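Glycerol kinase, putative (Plasmodium falciparum, PDB 2W40) probably catalyses the ATP-dependent phosphorylation of glycerol to sn-glycerol 3-phosphate, the entry step of glycerol degradation. Local coordinates at residues C[42-47]-C[143-148]; C[116-121]-C[132-137]; C[367-372]-C[493-498]. All coordinates share one frame; numbering follows the deposited sequence.

Interaction 1: residues C[42-47]-C[143-148]; sequences PGWYEH and ILWLIQ. With EDO (1,2-ethanediol), chain B; EDO (1,2-ethanediol), chain D.
Trp44 and Trp145 meet through the benzo parts of their indoles, with CZ2 of Trp44 lying 4.0 Å from CZ2 of Trp145. The two side chains cross at about a right angle: the six-membered rings are turned 84° against each other and their centroids are 5.7 Å apart, an oblique pairing. Both indoles reach far from their backbones, since the nearest CA atoms, those of Trp44 and Trp145, are 12.0 Å apart. On the helix, CG of Trp145 is anti to the backbone N (chi1 -173°), which directs the indole out toward the loop. Arg109 makes cation-pi contacts with both tryptophans and also forms a salt bridge with Glu46 OE2, tying the aromatic pair to the start of strand 46-47. An ethanediol, probably from the crystallisation liquor, adds to this corner: its O2 donates to Glu46 OE1 at 2.7 Å, while its O1 sits at the edge of the Trp44 ring, 3.5 Å from CZ3. With 67 Å² buried in total, the contact is a small surface one, an aromatic pair bridged by an arginine that joins the loop before strand 46-47 to helix 140-149 in the FGGY N-terminal region.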
loop_
_atom_site.group_PDB
_atom_site.type_symbol
_atom_site.label_atom_id
_atom_site.label_comp_id
_atom_site.label_asym_id
_atom_site.label_seq_id
_atom_site.Cartn_x
_atom_site.Cartn_y
_atom_site.Cartn_z
ATOM N N PRO C 42 -7.374 -2.111 15.519
ATOM C CA PRO C 42 -8.015 -2.418 14.234
ATOM C C PRO C 42 -9.540 -2.514 14.360
ATOM O O PRO C 42 -10.085 -3.220 15.227
ATOM C CB PRO C 42 -7.368 -3.737 13.782
ATOM C CG PRO C 42 -6.065 -3.638 14.415
ATOM C CD PRO C 42 -6.273 -3.069 15.773
ATOM N N GLY C 43 -10.213 -1.670 13.582
ATOM C CA GLY C 43 -11.670 -1.713 13.567
ATOM C C GLY C 43 -12.326 -0.704 14.524
ATOM O O GLY C 43 -13.487 -0.334 14.287
ATOM N N TRP C 44 -11.581 -0.111 15.475
ATOM C CA TRP C 44 -12.205 0.814 16.415
ATOM C C TRP C 44 -12.140 2.205 15.797
ATOM O O TRP C 44 -11.132 2.591 15.173
ATOM C CB TRP C 44 -11.422 0.844 17.711
ATOM C CG TRP C 44 -11.636 -0.373 18.541
ATOM C CD1 TRP C 44 -11.915 -1.646 18.096
ATOM C CD2 TRP C 44 -11.770 -0.395 19.943
ATOM N NE1 TRP C 44 -12.119 -2.484 19.182
ATOM C CE2 TRP C 44 -12.069 -1.734 20.320
ATOM C CE3 TRP C 44 -11.656 0.570 20.953
ATOM C CZ2 TRP C 44 -12.261 -2.086 21.634
ATOM C CZ3 TRP C 44 -11.805 0.180 22.276
ATOM C CH2 TRP C 44 -12.143 -1.138 22.593
ATOM N N TYR C 45 -13.218 2.973 15.995
ATOM C CA TYR C 45 -13.321 4.335 15.495
ATOM C C TYR C 45 -14.244 5.074 16.460
ATOM O O TYR C 45 -15.447 4.798 16.551
ATOM C CB TYR C 45 -13.867 4.367 14.081
ATOM C CG TYR C 45 -13.455 5.547 13.235
ATOM C CD1 TYR C 45 -12.857 5.424 11.974
ATOM C CD2 TYR C 45 -13.691 6.835 13.703
ATOM C CE1 TYR C 45 -12.603 6.588 11.156
ATOM C CE2 TYR C 45 -13.439 7.981 12.956
ATOM C CZ TYR C 45 -12.908 7.843 11.659
ATOM O OH TYR C 45 -12.628 8.896 10.890
ATOM N N GLU C 46 -13.624 6.022 17.187
ATOM C CA GLU C 46 -14.305 6.810 18.183
ATOM C C GLU C 46 -14.064 8.339 18.041
ATOM O O GLU C 46 -13.045 8.827 17.466
ATOM C CB GLU C 46 -13.809 6.405 19.567
ATOM C CG GLU C 46 -14.050 4.953 19.902
ATOM C CD GLU C 46 -13.574 4.447 21.286
ATOM O OE1 GLU C 46 -12.995 5.188 22.081
ATOM O OE2 GLU C 46 -13.773 3.237 21.521
ATOM N N HIS C 47 -15.023 9.087 18.588
ATOM C CA HIS C 47 -14.872 10.551 18.756
ATOM C C HIS C 47 -15.049 10.865 20.261
ATOM O O HIS C 47 -15.819 10.230 20.967
ATOM C CB HIS C 47 -15.947 11.311 17.997
ATOM C CG HIS C 47 -15.857 11.209 16.486
ATOM N ND1 HIS C 47 -16.974 11.316 15.674
ATOM C CD2 HIS C 47 -14.803 11.034 15.644
ATOM C CE1 HIS C 47 -16.616 11.167 14.409
ATOM N NE2 HIS C 47 -15.301 11.003 14.357
ATOM N N ILE C 143 -24.553 -0.088 20.398
ATOM C CA ILE C 143 -25.192 0.087 21.659
ATOM C C ILE C 143 -25.047 -1.266 22.405
ATOM O O ILE C 143 -24.774 -1.303 23.603
ATOM C CB ILE C 143 -26.666 0.411 21.437
ATOM C CG1 ILE C 143 -26.849 1.861 20.810
ATOM C CG2 ILE C 143 -27.467 0.293 22.755
ATOM C CD1 ILE C 143 -28.284 2.130 20.111
ATOM N N LEU C 144 -25.381 -2.369 21.697
ATOM C CA LEU C 144 -25.242 -3.698 22.264
ATOM C C LEU C 144 -23.834 -3.960 22.799
ATOM O O LEU C 144 -23.636 -4.448 23.937
ATOM C CB LEU C 144 -25.649 -4.750 21.287
ATOM C CG LEU C 144 -25.559 -6.240 21.782
ATOM C CD1 LEU C 144 -26.405 -6.505 23.015
ATOM C CD2 LEU C 144 -25.936 -7.176 20.594
ATOM N N TRP C 145 -22.837 -3.640 22.043
ATOM C CA TRP C 145 -21.492 -3.802 22.484
ATOM C C TRP C 145 -21.230 -3.047 23.779
ATOM O O TRP C 145 -20.604 -3.579 24.723
ATOM C CB TRP C 145 -20.517 -3.305 21.419
ATOM C CG TRP C 145 -19.081 -3.600 21.734
ATOM C CD1 TRP C 145 -18.368 -4.713 21.354
ATOM C CD2 TRP C 145 -18.179 -2.799 22.487
ATOM N NE1 TRP C 145 -17.081 -4.599 21.811
ATOM C CE2 TRP C 145 -16.954 -3.482 22.539
ATOM C CE3 TRP C 145 -18.298 -1.582 23.159
ATOM C CZ2 TRP C 145 -15.838 -2.953 23.167
ATOM C CZ3 TRP C 145 -17.188 -1.066 23.796
ATOM C CH2 TRP C 145 -15.996 -1.792 23.831
ATOM N N LEU C 146 -21.673 -1.800 23.858
ATOM C CA LEU C 146 -21.510 -0.953 25.074
ATOM C C LEU C 146 -22.157 -1.615 26.306
ATOM O O LEU C 146 -21.564 -1.681 27.371
ATOM C CB LEU C 146 -22.026 0.474 24.841
ATOM C CG LEU C 146 -21.091 1.277 23.946
ATOM C CD1 LEU C 146 -21.888 2.533 23.450
ATOM C CD2 LEU C 146 -19.810 1.604 24.701
ATOM N N ILE C 147 -23.360 -2.119 26.158
ATOM C CA ILE C 147 -24.122 -2.792 27.204
ATOM C C ILE C 147 -23.395 -4.067 27.642
ATOM O O ILE C 147 -23.226 -4.286 28.829
ATOM C CB ILE C 147 -25.525 -3.173 26.668
ATOM C CG1 ILE C 147 -26.439 -1.941 26.528
ATOM C CG2 ILE C 147 -26.318 -4.145 27.559
ATOM C CD1 ILE C 147 -27.737 -2.274 25.749
ATOM N N GLN C 148 -22.877 -4.839 26.685
ATOM C CA GLN C 148 -22.180 -6.066 26.982
ATOM C C GLN C 148 -20.833 -5.856 27.613
ATOM O O GLN C 148 -20.338 -6.772 28.314
ATOM C CB GLN C 148 -21.997 -6.922 25.726
ATOM C CG GLN C 148 -23.231 -7.519 25.173
ATOM C CD GLN C 148 -22.929 -8.524 24.108
ATOM O OE1 GLN C 148 -21.790 -8.612 23.581
ATOM N NE2 GLN C 148 -23.943 -9.320 23.785
HETATM C C1 EDO B . -10.755 1.700 12.699
HETATM O O1 EDO B . -9.449 0.830 12.590
HETATM C C2 EDO B . -11.995 1.795 11.690
HETATM O O2 EDO B . -13.253 0.990 11.545
HETATM C C1 EDO D . -11.786 2.245 25.912
HETATM O O1 EDO D . -12.557 0.957 25.618
HETATM C C2 EDO D . -11.391 3.453 24.963
HETATM O O2 EDO D . -12.392 4.559 24.685
#

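Interaction 2: residues C[116-121]-C[132-137]; sequences EFSAKY and TYFNTY. With EDO (1,2-ethanediol), chain E.
Phe134 sets its ring edge against the end of helix 111-118 and the residues just after it, where Phe117, Ser118 and Tyr121 receive it. Its CG is anti to the carbonyl carbon (chi1 -69°), and the CB-CD2-CE2 side of the side chain runs along this backbone. Three neighbours line that edge: Ser118 OG is 3.7 Å from Phe134 CB, Phe117 O is 3.7 Å from Phe134 CE2, and Tyr121 CD2 is 3.8 Å from the same CE2. The Tyr121 and Phe134 rings are inclined at 77° with centroids 5.8 Å apart, an oblique pair. Tyr121 has its CG beside the backbone N (chi1 -65°), which brings CB, CG and CD2 against CE2 and CZ of Phe134. Phe117 touches with CB, while its ring leads elsewhere and meets Phe141 edge-to-face, as Phe134 does too. Ser118 OG is bonded to Val114 O one helical turn back and accepts from a water 2.7 Å away; this water also donates to Phe134 O at 3.0 Å, bridging the segments where no direct hydrogen bond joins them. The arrangement packs an aromatic edge from the loop between helices 123-130 and 140-149 on the end of helix 111-118, and the loop continues with an Asx turn, in which Asn135 OD1 accepts from Tyr137 N at 2.9 Å.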
loop_
_atom_site.group_PDB
_atom_site.type_symbol
_atom_site.label_atom_id
_atom_site.label_comp_id
_atom_site.label_asym_id
_atom_site.label_seq_id
_atom_site.Cartn_x
_atom_site.Cartn_y
_atom_site.Cartn_z
ATOM N N GLU C 116 -22.729 -13.398 14.759
ATOM C CA GLU C 116 -23.491 -14.218 15.747
ATOM C C GLU C 116 -25.000 -14.030 15.693
ATOM O O GLU C 116 -25.811 -15.005 15.585
ATOM C CB GLU C 116 -22.975 -13.939 17.145
ATOM C CG GLU C 116 -23.780 -14.640 18.213
ATOM C CD GLU C 116 -23.696 -14.103 19.613
ATOM O OE1 GLU C 116 -22.845 -13.268 19.953
ATOM O OE2 GLU C 116 -24.539 -14.580 20.388
ATOM N N PHE C 117 -25.421 -12.731 15.698
ATOM C CA PHE C 117 -26.811 -12.449 15.661
ATOM C C PHE C 117 -27.439 -12.757 14.336
ATOM O O PHE C 117 -28.652 -13.148 14.261
ATOM C CB PHE C 117 -27.050 -10.960 16.010
ATOM C CG PHE C 117 -27.096 -10.680 17.501
ATOM C CD1 PHE C 117 -26.041 -11.056 18.297
ATOM C CD2 PHE C 117 -28.214 -10.144 18.099
ATOM C CE1 PHE C 117 -26.095 -10.842 19.687
ATOM C CE2 PHE C 117 -28.286 -9.900 19.455
ATOM C CZ PHE C 117 -27.228 -10.275 20.274
ATOM N N SER C 118 -26.711 -12.522 13.235
ATOM C CA SER C 118 -27.280 -12.807 11.912
ATOM C C SER C 118 -27.714 -14.256 11.728
ATOM O O SER C 118 -28.634 -14.526 11.014
ATOM C CB SER C 118 -26.390 -12.397 10.746
ATOM O OG SER C 118 -26.036 -11.000 10.760
ATOM N N ALA C 119 -27.058 -15.163 12.440
ATOM C CA ALA C 119 -27.445 -16.591 12.338
ATOM C C ALA C 119 -28.670 -16.948 13.146
ATOM O O ALA C 119 -29.262 -18.108 13.055
ATOM C CB ALA C 119 -26.276 -17.429 12.812
ATOM N N LYS C 120 -29.110 -16.041 13.981
ATOM C CA LYS C 120 -30.253 -16.231 14.878
ATOM C C LYS C 120 -31.545 -15.560 14.531
ATOM O O LYS C 120 -32.520 -15.818 15.167
ATOM C CB LYS C 120 -29.854 -15.798 16.307
ATOM C CG LYS C 120 -28.817 -16.792 16.900
ATOM C CD LYS C 120 -28.449 -16.424 18.339
ATOM C CE LYS C 120 -26.934 -16.210 18.566
ATOM N NZ LYS C 120 -26.237 -17.196 19.534
ATOM N N TYR C 121 -31.540 -14.677 13.530
ATOM C CA TYR C 121 -32.693 -13.907 13.084
ATOM C C TYR C 121 -32.827 -14.011 11.535
ATOM O O TYR C 121 -31.857 -14.172 10.816
ATOM C CB TYR C 121 -32.599 -12.416 13.535
ATOM C CG TYR C 121 -32.669 -12.313 15.038
ATOM C CD1 TYR C 121 -33.864 -12.212 15.652
ATOM C CD2 TYR C 121 -31.526 -12.364 15.801
ATOM C CE1 TYR C 121 -33.942 -12.136 17.078
ATOM C CE2 TYR C 121 -31.556 -12.273 17.199
ATOM C CZ TYR C 121 -32.792 -12.185 17.816
ATOM O OH TYR C 121 -32.907 -12.132 19.156
ATOM N N THR C 132 -33.087 -2.332 6.770
ATOM C CA THR C 132 -31.747 -2.852 6.616
ATOM C C THR C 132 -31.630 -4.263 7.233
ATOM O O THR C 132 -32.410 -4.595 8.099
ATOM C CB THR C 132 -30.672 -1.903 7.352
ATOM O OG1 THR C 132 -29.340 -2.270 6.956
ATOM C CG2 THR C 132 -30.933 -1.861 8.903
ATOM N N TYR C 133 -30.635 -4.981 6.717
ATOM C CA TYR C 133 -30.136 -6.192 7.440
ATOM C C TYR C 133 -29.209 -5.749 8.575
ATOM O O TYR C 133 -28.828 -4.584 8.642
ATOM C CB TYR C 133 -29.383 -7.058 6.482
ATOM C CG TYR C 133 -30.116 -7.592 5.272
ATOM C CD1 TYR C 133 -31.378 -8.014 5.353
ATOM C CD2 TYR C 133 -29.533 -7.591 4.055
ATOM C CE1 TYR C 133 -32.031 -8.624 4.308
ATOM C CE2 TYR C 133 -30.221 -8.072 2.948
ATOM C CZ TYR C 133 -31.495 -8.624 3.118
ATOM O OH TYR C 133 -32.209 -9.150 2.010
ATOM N N PHE C 134 -28.926 -6.647 9.530
ATOM C CA PHE C 134 -27.880 -6.389 10.522
ATOM C C PHE C 134 -26.610 -6.029 9.776
ATOM O O PHE C 134 -26.223 -6.673 8.785
ATOM C CB PHE C 134 -27.598 -7.668 11.366
ATOM C CG PHE C 134 -28.721 -8.088 12.317
ATOM C CD1 PHE C 134 -29.713 -7.202 12.782
ATOM C CD2 PHE C 134 -28.808 -9.394 12.762
ATOM C CE1 PHE C 134 -30.746 -7.614 13.682
ATOM C CE2 PHE C 134 -29.872 -9.762 13.632
ATOM C CZ PHE C 134 -30.742 -8.893 14.139
ATOM N N ASN C 135 -25.886 -5.065 10.357
ATOM C CA ASN C 135 -24.615 -4.638 9.844
ATOM C C ASN C 135 -23.784 -3.983 10.944
ATOM O O ASN C 135 -24.275 -3.810 12.043
ATOM C CB ASN C 135 -24.830 -3.740 8.607
ATOM C CG ASN C 135 -25.625 -2.496 8.930
ATOM O OD1 ASN C 135 -25.351 -1.831 10.001
ATOM N ND2 ASN C 135 -26.547 -2.107 8.008
ATOM N N THR C 136 -22.556 -3.633 10.617
ATOM C CA THR C 136 -21.656 -3.001 11.575
ATOM C C THR C 136 -21.812 -1.495 11.644
ATOM O O THR C 136 -21.103 -0.826 12.446
ATOM C CB THR C 136 -20.171 -3.301 11.305
ATOM O OG1 THR C 136 -19.886 -2.763 10.030
ATOM C CG2 THR C 136 -19.892 -4.834 11.269
ATOM N N TYR C 137 -22.703 -0.988 10.791
ATOM C CA TYR C 137 -22.779 0.445 10.355
ATOM C C TYR C 137 -23.801 1.220 11.250
ATOM O O TYR C 137 -23.483 2.330 11.761
ATOM C CB TYR C 137 -23.224 0.405 8.890
ATOM C CG TYR C 137 -23.519 1.726 8.212
ATOM C CD1 TYR C 137 -22.830 2.911 8.549
ATOM C CD2 TYR C 137 -24.369 1.743 7.169
ATOM C CE1 TYR C 137 -23.122 4.132 7.819
ATOM C CE2 TYR C 137 -24.675 2.917 6.510
ATOM C CZ TYR C 137 -24.012 4.090 6.798
ATOM O OH TYR C 137 -24.344 5.232 6.070
HETATM C C1 EDO E . -30.581 -4.270 2.665
HETATM O O1 EDO E . -30.671 -4.492 1.238
HETATM C C2 EDO E . -29.169 -3.996 3.109
HETATM O O2 EDO E . -29.118 -3.816 4.461
HETATM O O HOH W 1 -26.388 -9.676 8.403
#

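Interaction 3: residues C[367-372]-C[493-498]; sequences SIYGMT and NKAVER
This is a buried strand-to-helix contact, in which Tyr369 of the two-stranded antiparallel sheet 347-349/366-371 packs against the C-terminal helix 482-500. The sheet belongs to the C-terminal half of this actin-like FGGY kinase fold and runs on into the second subunit, where a strand pairs antiparallel with Ile368 and Met371. The evidence for packing is the 152 Å² buried between the segments without any hydrogen bond directly across them. Tyr369 CG lies anti to the carbonyl carbon (chi1 -57°), and its CB points toward the helix, whose Ala495 CA is 7.1 Å from Tyr369 CA. The CD2-CE2 bond of the ring meets Ala495: CD2 is 3.9 Å from Ala495 CB, and CE2 is 3.6 Å from Ala495 O. The CD1-CE1 bond meets Arg498, with CE1 3.6 Å from Arg498 CD, and both partners approach obliquely from the same side of the ring plane. With the chain extended from CG to NE, Arg498 CB and CD lie against the ring, and the guanidinium plane is 55° from it; NH1 bonds to Ile501 O of the second subunit. Ring also meets ring across the interface, since Tyr369 contacts Tyr369 of the second subunit. The phenol has its polar partner one residue beyond the helical segment, Thr499 OG1, which is also bonded to Ala495 O. At this end of the ring, Tyr369 OH rests 3.6 Å from Arg498 CB.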
loop_
_atom_site.group_PDB
_atom_site.type_symbol
_atom_site.label_atom_id
_atom_site.label_comp_id
_atom_site.label_asym_id
_atom_site.label_seq_id
_atom_site.Cartn_x
_atom_site.Cartn_y
_atom_site.Cartn_z
ATOM N N SER C 367 -6.879 -3.207 0.573
ATOM C CA SER C 367 -5.909 -4.038 -0.155
ATOM C C SER C 367 -5.408 -3.259 -1.369
ATOM O O SER C 367 -6.154 -2.561 -2.015
ATOM C CB SER C 367 -6.615 -5.274 -0.664
ATOM O OG SER C 367 -7.243 -5.894 0.466
ATOM N N ILE C 368 -4.112 -3.356 -1.660
ATOM C CA ILE C 368 -3.474 -2.736 -2.850
ATOM C C ILE C 368 -2.841 -3.810 -3.690
ATOM O O ILE C 368 -2.139 -4.684 -3.142
ATOM C CB ILE C 368 -2.396 -1.669 -2.472
ATOM C CG1 ILE C 368 -2.944 -0.624 -1.537
ATOM C CG2 ILE C 368 -1.889 -0.928 -3.739
ATOM C CD1 ILE C 368 -1.996 0.411 -0.990
ATOM N N TYR C 369 -3.144 -3.807 -4.995
ATOM C CA TYR C 369 -2.637 -4.786 -5.922
ATOM C C TYR C 369 -1.910 -4.145 -7.081
ATOM O O TYR C 369 -2.176 -3.005 -7.442
ATOM C CB TYR C 369 -3.805 -5.577 -6.536
ATOM C CG TYR C 369 -4.658 -6.243 -5.528
ATOM C CD1 TYR C 369 -4.305 -7.501 -5.057
ATOM C CD2 TYR C 369 -5.819 -5.648 -5.004
ATOM C CE1 TYR C 369 -5.080 -8.166 -4.088
ATOM C CE2 TYR C 369 -6.629 -6.384 -4.068
ATOM C CZ TYR C 369 -6.198 -7.567 -3.586
ATOM O OH TYR C 369 -6.959 -8.238 -2.665
ATOM N N GLY C 370 -0.996 -4.906 -7.689
ATOM C CA GLY C 370 -0.469 -4.530 -8.985
ATOM C C GLY C 370 0.746 -3.683 -9.027
ATOM O O GLY C 370 1.148 -3.230 -10.125
ATOM N N MET C 371 1.383 -3.467 -7.867
ATOM C CA MET C 371 2.544 -2.550 -7.797
ATOM C C MET C 371 3.839 -3.155 -8.368
ATOM O O MET C 371 4.142 -4.351 -8.245
ATOM C CB MET C 371 2.756 -2.065 -6.360
ATOM C CG MET C 371 1.525 -1.483 -5.664
ATOM S SD MET C 371 1.889 -0.704 -4.123
ATOM C CE MET C 371 2.210 -2.138 -3.066
ATOM N N THR C 372 4.579 -2.257 -9.010
ATOM C CA THR C 372 5.900 -2.482 -9.480
ATOM C C THR C 372 6.877 -1.441 -8.922
ATOM O O THR C 372 6.460 -0.471 -8.251
ATOM C CB THR C 372 5.938 -2.502 -11.053
ATOM O OG1 THR C 372 5.549 -1.233 -11.596
ATOM C CG2 THR C 372 5.060 -3.714 -11.621
ATOM N N ASN C 493 -13.168 -5.801 -10.497
ATOM C CA ASN C 493 -13.915 -7.010 -10.018
ATOM C C ASN C 493 -12.983 -8.136 -9.601
ATOM O O ASN C 493 -13.183 -8.768 -8.580
ATOM C CB ASN C 493 -14.844 -7.536 -11.093
ATOM C CG ASN C 493 -16.112 -6.769 -11.238
ATOM O OD1 ASN C 493 -16.518 -6.021 -10.331
ATOM N ND2 ASN C 493 -16.774 -6.930 -12.441
ATOM N N LYS C 494 -11.900 -8.322 -10.320
ATOM C CA LYS C 494 -10.942 -9.388 -9.978
ATOM C C LYS C 494 -10.189 -9.030 -8.709
ATOM O O LYS C 494 -9.952 -9.873 -7.861
ATOM C CB LYS C 494 -9.997 -9.608 -11.117
ATOM C CG LYS C 494 -10.688 -10.223 -12.285
ATOM C CD LYS C 494 -9.782 -10.768 -13.303
ATOM C CE LYS C 494 -8.324 -10.253 -13.253
ATOM N NZ LYS C 494 -8.079 -8.922 -13.983
ATOM N N ALA C 495 -9.816 -7.751 -8.526
ATOM C CA ALA C 495 -9.176 -7.269 -7.275
ATOM C C ALA C 495 -10.137 -7.396 -6.106
ATOM O O ALA C 495 -9.770 -7.907 -5.071
ATOM C CB ALA C 495 -8.826 -5.806 -7.470
ATOM N N VAL C 496 -11.414 -7.087 -6.268
ATOM C CA VAL C 496 -12.427 -7.350 -5.166
ATOM C C VAL C 496 -12.563 -8.852 -4.847
ATOM O O VAL C 496 -12.508 -9.330 -3.668
ATOM C CB VAL C 496 -13.765 -6.705 -5.461
ATOM C CG1 VAL C 496 -14.752 -7.009 -4.343
ATOM C CG2 VAL C 496 -13.583 -5.191 -5.601
ATOM N N GLU C 497 -12.542 -9.647 -5.881
ATOM C CA GLU C 497 -12.606 -11.135 -5.663
ATOM C C GLU C 497 -11.404 -11.579 -4.868
ATOM O O GLU C 497 -11.524 -12.453 -3.964
ATOM C CB GLU C 497 -12.711 -11.854 -7.010
ATOM C CG GLU C 497 -12.991 -13.289 -6.878
ATOM C CD GLU C 497 -13.302 -13.947 -8.234
ATOM O OE1 GLU C 497 -13.275 -13.218 -9.289
ATOM O OE2 GLU C 497 -13.539 -15.198 -8.193
ATOM N N ARG C 498 -10.192 -11.132 -5.242
ATOM C CA ARG C 498 -8.929 -11.465 -4.521
ATOM C C ARG C 498 -9.087 -11.063 -3.061
ATOM O O ARG C 498 -8.623 -11.775 -2.143
ATOM C CB ARG C 498 -7.652 -10.781 -5.064
ATOM C CG ARG C 498 -7.215 -11.202 -6.365
ATOM C CD ARG C 498 -5.939 -10.522 -6.724
ATOM N NE ARG C 498 -5.842 -10.637 -8.163
ATOM C CZ ARG C 498 -5.612 -11.809 -8.783
ATOM N NH1 ARG C 498 -5.164 -12.875 -8.123
ATOM N NH2 ARG C 498 -5.638 -11.861 -10.113
#

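Overall arrangement
Interaction 3 is buried, interaction 2 partly buried, and interaction 1 lies at the surface with the smallest interface. Interactions 1 and 2 belong to the same N-terminal FGGY region and touch directly: Leu144 CD2 packs on Phe117 CZ at 3.4 Å, so helix 140-149, which carries half of interaction 1, packs on helix 111-118, which carries half of interaction 2. Interaction 3 stands apart, its centre about 30 Å and 28 Å from the centres of interactions 1 and 2. None of the three has a direct hydrogen bond across its segments. Aromatic pairing with arginine characterises interaction 1, a ring edge and bridging water interaction 2, and tyrosine against aliphatic atoms at the dimer interface interaction 3.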